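Local structure of F420-dependent alcohol dehydrogenase (Methanoculleus thermophilus, 1RHC) at residues E289-I294 with K322-A327; E27-D32 with G317-K322. The protein probably oxidises secondary alcohols to ketones with the deazaflavin coenzyme F420, as a TIM-barrel member of the bacterial luciferase family. All coordinates share one frame; numbering follows the deposited sequence.

Contact 1: E289-I294 with K322-A327; sequences EMIKEI and KEVIPA
The two methyls of Val324 lie against Met290, Ile291 and Ile294, and each branch finds a different partner. CG1, anti to the backbone N (chi1 178°), runs up against the end of Ile294, the two side chains crossing at a slant, with Ile294 CD1 3.6 Å from Val324 CG1. The other branch, CG2, rests on the base of the methionine side chain, with Met290 CB 3.9 Å from Val324 CG2. Ile291 comes alongside the valine, the two side chains passing in opposite directions, and its CG1 is 4.1 Å from Val324 CG1. One turn further along 322-327, the methyl of Ala327 takes up the end of the same isoleucine, with Ile291 CD1 3.7 Å from Ala327 CB. No hydrogen bond crosses the interface, so apolar packing alone joins the two segments, whose axes come within 9.4 Å of each other at 38°. Burial is uneven: Met290, Ile294 and Val324 are enclosed, whereas Ala327 lies at the surface. Helix 287-300 thus packs on helix 321-328 at the outside of the barrel, with Phe321 also touching Met290 and Ile294, while Met290 reaches back to Met282 and Ala284 of strand 282-284.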
ATOM      1  N   GLU A 289       6.079 -31.575  21.373  1.00 22.06           N
ATOM      2  CA  GLU A 289       5.062 -30.809  22.066  1.00 26.95           C
ATOM      3  C   GLU A 289       4.369 -29.860  21.096  1.00 25.30           C
ATOM      4  O   GLU A 289       3.166 -29.613  21.217  1.00 26.88           O
ATOM      5  CB  GLU A 289       5.668 -30.033  23.212  1.00 25.51           C
ATOM      6  CG  GLU A 289       6.046 -30.887  24.397  1.00 37.87           C
ATOM      7  CD  GLU A 289       6.646 -30.072  25.519  1.00 50.49           C
ATOM      8  OE1 GLU A 289       6.443 -28.833  25.542  1.00 36.46           O
ATOM      9  OE2 GLU A 289       7.306 -30.678  26.395  1.00 61.36           O
ATOM     10  N   MET A 290       5.113 -29.333  20.133  1.00 25.77           N
ATOM     11  CA  MET A 290       4.499 -28.444  19.130  1.00 26.39           C
ATOM     12  C   MET A 290       3.487 -29.222  18.292  1.00 24.11           C
ATOM     13  O   MET A 290       2.384 -28.733  18.014  1.00 27.37           O
ATOM     14  CB  MET A 290       5.567 -27.846  18.204  1.00 26.58           C
ATOM     15  CG  MET A 290       6.223 -26.581  18.709  1.00 39.11           C
ATOM     16  SD  MET A 290       5.088 -25.181  18.947  1.00 37.71           S
ATOM     17  CE  MET A 290       3.908 -25.522  17.800  1.00 26.11           C
ATOM     18  N   ILE A 291       3.849 -30.436  17.891  1.00 22.05           N
ATOM     19  CA  ILE A 291       2.965 -31.275  17.102  1.00 25.31           C
ATOM     20  C   ILE A 291       1.656 -31.524  17.866  1.00 27.24           C
ATOM     21  O   ILE A 291       0.577 -31.409  17.295  1.00 25.34           O
ATOM     22  CB  ILE A 291       3.633 -32.620  16.766  1.00 25.48           C
ATOM     23  CG1 ILE A 291       4.782 -32.379  15.792  1.00 27.09           C
ATOM     24  CG2 ILE A 291       2.624 -33.588  16.183  1.00 31.32           C
ATOM     25  CD1 ILE A 291       5.796 -33.496  15.773  1.00 30.30           C
ATOM     26  N   LYS A 292       1.747 -31.853  19.149  1.00 27.45           N
ATOM     27  CA  LYS A 292       0.542 -32.093  19.952  1.00 28.37           C
ATOM     28  C   LYS A 292      -0.289 -30.832  20.155  1.00 30.42           C
ATOM     29  O   LYS A 292      -1.527 -30.901  20.245  1.00 28.44           O
ATOM     30  CB  LYS A 292       0.917 -32.690  21.310  1.00 31.31           C
ATOM     31  CG  LYS A 292       1.312 -34.143  21.203  1.00 38.77           C
ATOM     32  CD  LYS A 292       1.738 -34.703  22.532  1.00 55.08           C
ATOM     33  CE  LYS A 292       2.293 -36.108  22.357  1.00 64.64           C
ATOM     34  NZ  LYS A 292       2.891 -36.629  23.620  1.00 69.07           N
ATOM     35  N   GLU A 293       0.381 -29.684  20.243  1.00 27.11           N
ATOM     36  CA  GLU A 293      -0.317 -28.409  20.421  1.00 27.34           C
ATOM     37  C   GLU A 293      -1.139 -28.153  19.163  1.00 27.84           C
ATOM     38  O   GLU A 293      -2.299 -27.763  19.232  1.00 30.75           O
ATOM     39  CB  GLU A 293       0.681 -27.257  20.603  1.00 29.19           C
ATOM     40  CG  GLU A 293       1.484 -27.294  21.884  1.00 43.74           C
ATOM     41  CD  GLU A 293       0.893 -26.425  22.961  1.00 51.18           C
ATOM     42  OE1 GLU A 293      -0.234 -25.918  22.771  1.00 56.80           O
ATOM     43  OE2 GLU A 293       1.551 -26.246  24.007  1.00 59.35           O
ATOM     44  N   ILE A 294      -0.537 -28.384  18.010  1.00 23.70           N
ATOM     45  CA  ILE A 294      -1.220 -28.150  16.748  1.00 25.87           C
ATOM     46  C   ILE A 294      -2.367 -29.148  16.585  1.00 34.55           C
ATOM     47  O   ILE A 294      -3.459 -28.806  16.101  1.00 26.21           O
ATOM     48  CB  ILE A 294      -0.224 -28.274  15.589  1.00 21.18           C
ATOM     49  CG1 ILE A 294       0.718 -27.054  15.593  1.00 21.39           C
ATOM     50  CG2 ILE A 294      -0.946 -28.417  14.277  1.00 24.92           C
ATOM     51  CD1 ILE A 294       1.897 -27.212  14.637  1.00 25.73           C
ATOM     52  N   LYS A 322      10.868 -27.931  10.377  1.00 18.14           N
ATOM     53  CA  LYS A 322      11.247 -28.975   9.432  1.00 17.09           C
ATOM     54  C   LYS A 322      10.786 -30.325  10.061  1.00 19.64           C
ATOM     55  O   LYS A 322      10.480 -31.285   9.356  1.00 23.79           O
ATOM     56  CB  LYS A 322      12.769 -29.012   9.234  1.00 22.17           C
ATOM     57  CG  LYS A 322      13.327 -27.818   8.439  1.00 28.62           C
ATOM     58  CD  LYS A 322      14.855 -27.898   8.287  1.00 27.08           C
ATOM     59  CE  LYS A 322      15.273 -29.012   7.339  1.00 25.23           C
ATOM     60  NZ  LYS A 322      15.097 -28.655   5.892  1.00 31.71           N
ATOM     61  N   GLU A 323      10.756 -30.379  11.385  1.00 20.70           N
ATOM     62  CA  GLU A 323      10.337 -31.591  12.096  1.00 22.85           C
ATOM     63  C   GLU A 323       8.817 -31.612  12.351  1.00 25.96           C
ATOM     64  O   GLU A 323       8.203 -32.680  12.416  1.00 32.76           O
ATOM     65  CB  GLU A 323      11.045 -31.672  13.450  1.00 22.37           C
ATOM     66  CG  GLU A 323      12.581 -31.808  13.347  1.00 21.25           C
ATOM     67  CD  GLU A 323      13.020 -33.147  12.777  1.00 30.44           C
ATOM     68  OE1 GLU A 323      14.228 -33.322  12.486  1.00 27.08           O
ATOM     69  OE2 GLU A 323      12.171 -34.040  12.619  1.00 27.69           O
ATOM     70  N   VAL A 324       8.220 -30.431  12.481  1.00 20.93           N
ATOM     71  CA  VAL A 324       6.793 -30.330  12.801  1.00 22.14           C
ATOM     72  C   VAL A 324       5.847 -30.508  11.619  1.00 25.35           C
ATOM     73  O   VAL A 324       4.888 -31.281  11.683  1.00 24.50           O
ATOM     74  CB  VAL A 324       6.479 -28.962  13.485  1.00 21.37           C
ATOM     75  CG1 VAL A 324       4.983 -28.841  13.769  1.00 21.47           C
ATOM     76  CG2 VAL A 324       7.226 -28.851  14.795  1.00 22.66           C
ATOM     77  N   ILE A 325       6.134 -29.810  10.528  1.00 20.42           N
ATOM     78  CA  ILE A 325       5.267 -29.816   9.373  1.00 21.58           C
ATOM     79  C   ILE A 325       4.866 -31.189   8.798  1.00 27.60           C
ATOM     80  O   ILE A 325       3.670 -31.479   8.638  1.00 26.35           O
ATOM     81  CB  ILE A 325       5.856 -28.857   8.318  1.00 24.35           C
ATOM     82  CG1 ILE A 325       5.706 -27.410   8.810  1.00 20.91           C
ATOM     83  CG2 ILE A 325       5.110 -28.933   7.066  1.00 24.21           C
ATOM     84  CD1 ILE A 325       6.337 -26.365   7.862  1.00 24.66           C
ATOM     85  N   PRO A 326       5.835 -32.058   8.507  1.00 26.68           N
ATOM     86  CA  PRO A 326       5.484 -33.375   7.961  1.00 28.10           C
ATOM     87  C   PRO A 326       4.571 -34.205   8.897  1.00 29.05           C
ATOM     88  O   PRO A 326       3.793 -35.026   8.436  1.00 33.18           O
ATOM     89  CB  PRO A 326       6.850 -34.045   7.762  1.00 30.90           C
ATOM     90  CG  PRO A 326       7.795 -32.887   7.606  1.00 33.35           C
ATOM     91  CD  PRO A 326       7.297 -31.898   8.631  1.00 25.13           C
ATOM     92  N   ALA A 327       4.658 -33.978  10.202  1.00 29.24           N
ATOM     93  CA  ALA A 327       3.856 -34.731  11.166  1.00 30.55           C
ATOM     94  C   ALA A 327       2.412 -34.247  11.285  1.00 37.51           C
ATOM     95  O   ALA A 327       1.522 -35.008  11.658  1.00 36.78           O
ATOM     96  CB  ALA A 327       4.517 -34.683  12.534  1.00 30.93           C
TER

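Contact 2: E27-D32 with G317-K322; sequences EKVGFD and GIDIFK
Phe31 points the CZ end of its ring at one face of Phe321, and this is the tight part of the contact. Phe31 CZ lies 3.4 Å from Phe321 CG, and CE1 of the same ring is 3.8 Å from Phe321 CB. The planes are inclined at 37° with centroids 5.1 Å apart, an oblique meeting of two buried rings. At the edge of the Phe31 ring, near its plane, lies the carbonyl O of Ile318, 4.3 Å from Phe31 CE1. Tyr7 of strand 4-8 meets Phe31 edge-to-face, and Tyr230 meets the ring of Phe321. A leucine in place of Phe31 would probably leave the face of Phe321 poorly covered and deprive Tyr7 of its aromatic partner. Within 27-32, helix 16-29 ends in a Schellman motif at Gly30, where the positive phi (121°) would jam any side chain against the carbonyl O of Val29; this is the helix-to-strand turn of the (beta/alpha)8 barrel that leads into strand 33-36. Just before that turn, Val29 enters as a knob among Ile318, Asp319, Phe321 and Lys322. Its CG1, anti to the backbone N (chi1 160°), is directed at the backbone of 317-322, with Val29 CG1 3.7 Å from Ile318 O, while its CG2 meets Ile318 CG2 at 4.0 Å. Toward solvent the packing is looser. There the exposed Lys322 brings its CG to 3.9 Å from Val29 CG1, and Asp319 merely skirts the valine, its OD1 4.2 Å from Val29 CG2, while its OD2 forms a salt bridge with Arg25.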
ATOM      1  N   GLU A  27       9.427 -20.118   3.924  1.00 16.37           N
ATOM      2  CA  GLU A  27       9.115 -20.782   2.654  1.00 14.87           C
ATOM      3  C   GLU A  27      10.070 -21.947   2.423  1.00 25.16           C
ATOM      4  O   GLU A  27       9.667 -23.042   2.001  1.00 18.58           O
ATOM      5  CB  GLU A  27       9.248 -19.800   1.493  1.00 19.42           C
ATOM      6  CG  GLU A  27       9.054 -20.487   0.156  1.00 20.41           C
ATOM      7  CD  GLU A  27       8.851 -19.508  -0.989  1.00 25.04           C
ATOM      8  OE1 GLU A  27       7.767 -19.524  -1.595  1.00 28.64           O
ATOM      9  OE2 GLU A  27       9.781 -18.745  -1.302  1.00 26.13           O
ATOM     10  N   LYS A  28      11.345 -21.707   2.699  1.00 17.81           N
ATOM     11  CA  LYS A  28      12.341 -22.757   2.491  1.00 19.61           C
ATOM     12  C   LYS A  28      12.125 -23.967   3.388  1.00 19.54           C
ATOM     13  O   LYS A  28      12.352 -25.099   2.977  1.00 23.37           O
ATOM     14  CB  LYS A  28      13.741 -22.173   2.701  1.00 22.66           C
ATOM     15  CG  LYS A  28      14.140 -21.247   1.535  1.00 34.74           C
ATOM     16  CD  LYS A  28      15.503 -20.576   1.725  1.00 43.74           C
ATOM     17  CE  LYS A  28      15.803 -19.665   0.530  1.00 47.52           C
ATOM     18  NZ  LYS A  28      17.067 -18.896   0.679  1.00 52.97           N
ATOM     19  N   VAL A  29      11.697 -23.728   4.619  1.00 17.61           N
ATOM     20  CA  VAL A  29      11.448 -24.794   5.592  1.00 18.67           C
ATOM     21  C   VAL A  29      10.214 -25.606   5.248  1.00 24.98           C
ATOM     22  O   VAL A  29      10.064 -26.729   5.713  1.00 23.92           O
ATOM     23  CB  VAL A  29      11.323 -24.169   6.987  1.00 22.70           C
ATOM     24  CG1 VAL A  29      10.599 -25.087   7.933  1.00 34.62           C
ATOM     25  CG2 VAL A  29      12.717 -23.839   7.492  1.00 26.38           C
ATOM     26  N   GLY A  30       9.314 -25.033   4.451  1.00 18.31           N
ATOM     27  CA  GLY A  30       8.137 -25.785   4.042  1.00 19.91           C
ATOM     28  C   GLY A  30       6.763 -25.232   4.390  1.00 22.26           C
ATOM     29  O   GLY A  30       5.752 -25.908   4.164  1.00 20.01           O
ATOM     30  N   PHE A  31       6.692 -24.037   4.960  1.00 18.14           N
ATOM     31  CA  PHE A  31       5.371 -23.479   5.260  1.00 15.55           C
ATOM     32  C   PHE A  31       4.625 -23.243   3.960  1.00 19.16           C
ATOM     33  O   PHE A  31       5.230 -22.932   2.934  1.00 22.45           O
ATOM     34  CB  PHE A  31       5.471 -22.169   6.041  1.00 17.26           C
ATOM     35  CG  PHE A  31       5.853 -22.340   7.477  1.00 16.06           C
ATOM     36  CD1 PHE A  31       7.190 -22.431   7.855  1.00 20.60           C
ATOM     37  CD2 PHE A  31       4.870 -22.351   8.465  1.00 17.67           C
ATOM     38  CE1 PHE A  31       7.543 -22.522   9.196  1.00 20.57           C
ATOM     39  CE2 PHE A  31       5.204 -22.438   9.813  1.00 21.35           C
ATOM     40  CZ  PHE A  31       6.560 -22.522  10.183  1.00 23.83           C
ATOM     41  N   ASP A  32       3.302 -23.391   4.012  1.00 20.37           N
ATOM     42  CA  ASP A  32       2.473 -23.263   2.810  1.00 20.32           C
ATOM     43  C   ASP A  32       2.130 -21.828   2.488  1.00 18.15           C
ATOM     44  O   ASP A  32       1.882 -21.485   1.353  1.00 18.24           O
ATOM     45  CB  ASP A  32       1.132 -23.985   3.009  1.00 24.43           C
ATOM     46  CG  ASP A  32       1.297 -25.471   3.243  1.00 28.60           C
ATOM     47  OD1 ASP A  32       1.931 -26.123   2.390  1.00 30.90           O
ATOM     48  OD2 ASP A  32       0.794 -25.979   4.268  1.00 29.42           O
ATOM     49  N   GLY A 317      12.993 -21.047  16.047  1.00 19.62           N
ATOM     50  CA  GLY A 317      11.529 -21.090  16.020  1.00 19.12           C
ATOM     51  C   GLY A 317      11.006 -21.387  14.617  1.00 21.35           C
ATOM     52  O   GLY A 317       9.906 -21.910  14.443  1.00 19.60           O
ATOM     53  N   ILE A 318      11.764 -21.020  13.601  1.00 14.98           N
ATOM     54  CA  ILE A 318      11.363 -21.338  12.231  1.00 15.12           C
ATOM     55  C   ILE A 318      11.883 -22.715  11.836  1.00 18.85           C
ATOM     56  O   ILE A 318      11.139 -23.559  11.314  1.00 18.63           O
ATOM     57  CB  ILE A 318      11.935 -20.307  11.187  1.00 16.78           C
ATOM     58  CG1 ILE A 318      11.433 -18.893  11.506  1.00 16.90           C
ATOM     59  CG2 ILE A 318      11.532 -20.729   9.770  1.00 18.76           C
ATOM     60  CD1 ILE A 318      12.101 -17.796  10.711  1.00 21.43           C
ATOM     61  N   ASP A 319      13.182 -22.944  12.066  1.00 19.03           N
ATOM     62  CA  ASP A 319      13.859 -24.189  11.670  1.00 19.41           C
ATOM     63  C   ASP A 319      13.251 -25.472  12.203  1.00 14.86           C
ATOM     64  O   ASP A 319      13.243 -26.490  11.519  1.00 18.58           O
ATOM     65  CB  ASP A 319      15.318 -24.173  12.162  1.00 27.35           C
ATOM     66  CG  ASP A 319      16.169 -23.283  11.358  1.00 42.36           C
ATOM     67  OD1 ASP A 319      15.740 -22.874  10.253  1.00 39.85           O
ATOM     68  OD2 ASP A 319      17.269 -22.998  11.832  1.00 25.84           O
ATOM     69  N   ILE A 320      12.828 -25.418  13.450  1.00 19.07           N
ATOM     70  CA  ILE A 320      12.267 -26.603  14.098  1.00 17.57           C
ATOM     71  C   ILE A 320      11.033 -27.102  13.356  1.00 21.28           C
ATOM     72  O   ILE A 320      10.650 -28.254  13.513  1.00 19.44           O
ATOM     73  CB  ILE A 320      11.965 -26.312  15.593  1.00 19.68           C
ATOM     74  CG1 ILE A 320      11.788 -27.636  16.371  1.00 25.18           C
ATOM     75  CG2 ILE A 320      10.717 -25.476  15.746  1.00 24.03           C
ATOM     76  CD1 ILE A 320      13.040 -28.444  16.470  1.00 30.98           C
ATOM     77  N   PHE A 321      10.426 -26.260  12.508  1.00 22.23           N
ATOM     78  CA  PHE A 321       9.257 -26.738  11.768  1.00 20.68           C
ATOM     79  C   PHE A 321       9.578 -27.739  10.679  1.00 22.66           C
ATOM     80  O   PHE A 321       8.674 -28.357  10.125  1.00 23.00           O
ATOM     81  CB  PHE A 321       8.375 -25.575  11.260  1.00 17.02           C
ATOM     82  CG  PHE A 321       7.404 -25.080  12.320  1.00 22.01           C
ATOM     83  CD1 PHE A 321       7.849 -24.317  13.394  1.00 20.36           C
ATOM     84  CD2 PHE A 321       6.072 -25.476  12.297  1.00 24.51           C
ATOM     85  CE1 PHE A 321       7.005 -23.962  14.430  1.00 25.43           C
ATOM     86  CE2 PHE A 321       5.208 -25.125  13.337  1.00 20.67           C
ATOM     87  CZ  PHE A 321       5.661 -24.376  14.401  1.00 25.67           C
ATOM     88  N   LYS A 322      10.868 -27.931  10.377  1.00 18.14           N
ATOM     89  CA  LYS A 322      11.247 -28.975   9.432  1.00 17.09           C
ATOM     90  C   LYS A 322      10.786 -30.325  10.061  1.00 19.64           C
ATOM     91  O   LYS A 322      10.480 -31.285   9.356  1.00 23.79           O
ATOM     92  CB  LYS A 322      12.769 -29.012   9.234  1.00 22.17           C
ATOM     93  CG  LYS A 322      13.327 -27.818   8.439  1.00 28.62           C
ATOM     94  CD  LYS A 322      14.855 -27.898   8.287  1.00 27.08           C
ATOM     95  CE  LYS A 322      15.273 -29.012   7.339  1.00 25.23           C
ATOM     96  NZ  LYS A 322      15.097 -28.655   5.892  1.00 31.71           N
TER

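From the N terminus, the chain first supplies 27-32, at the end of helix 16-29 and the turn into strand 33-36. It then runs through most of the barrel before 289-294 on helix 287-300, passes along strand 304-309, and arrives at 317-322 and 322-327. Contact 2 closes a loop of nearly the whole chain, contact 1 a short one of 27 residues, and the two cross because their segments alternate. Both use helix 321-328 and share Lys322; their centres are about 11 Å apart. Met290 CE touches Phe321 CZ at 4.0 Å, and Ile325 CD1 reaches Gly30 C at 3.7 Å. The C-terminal helices thereby join the first barrel helix to helix 287-300.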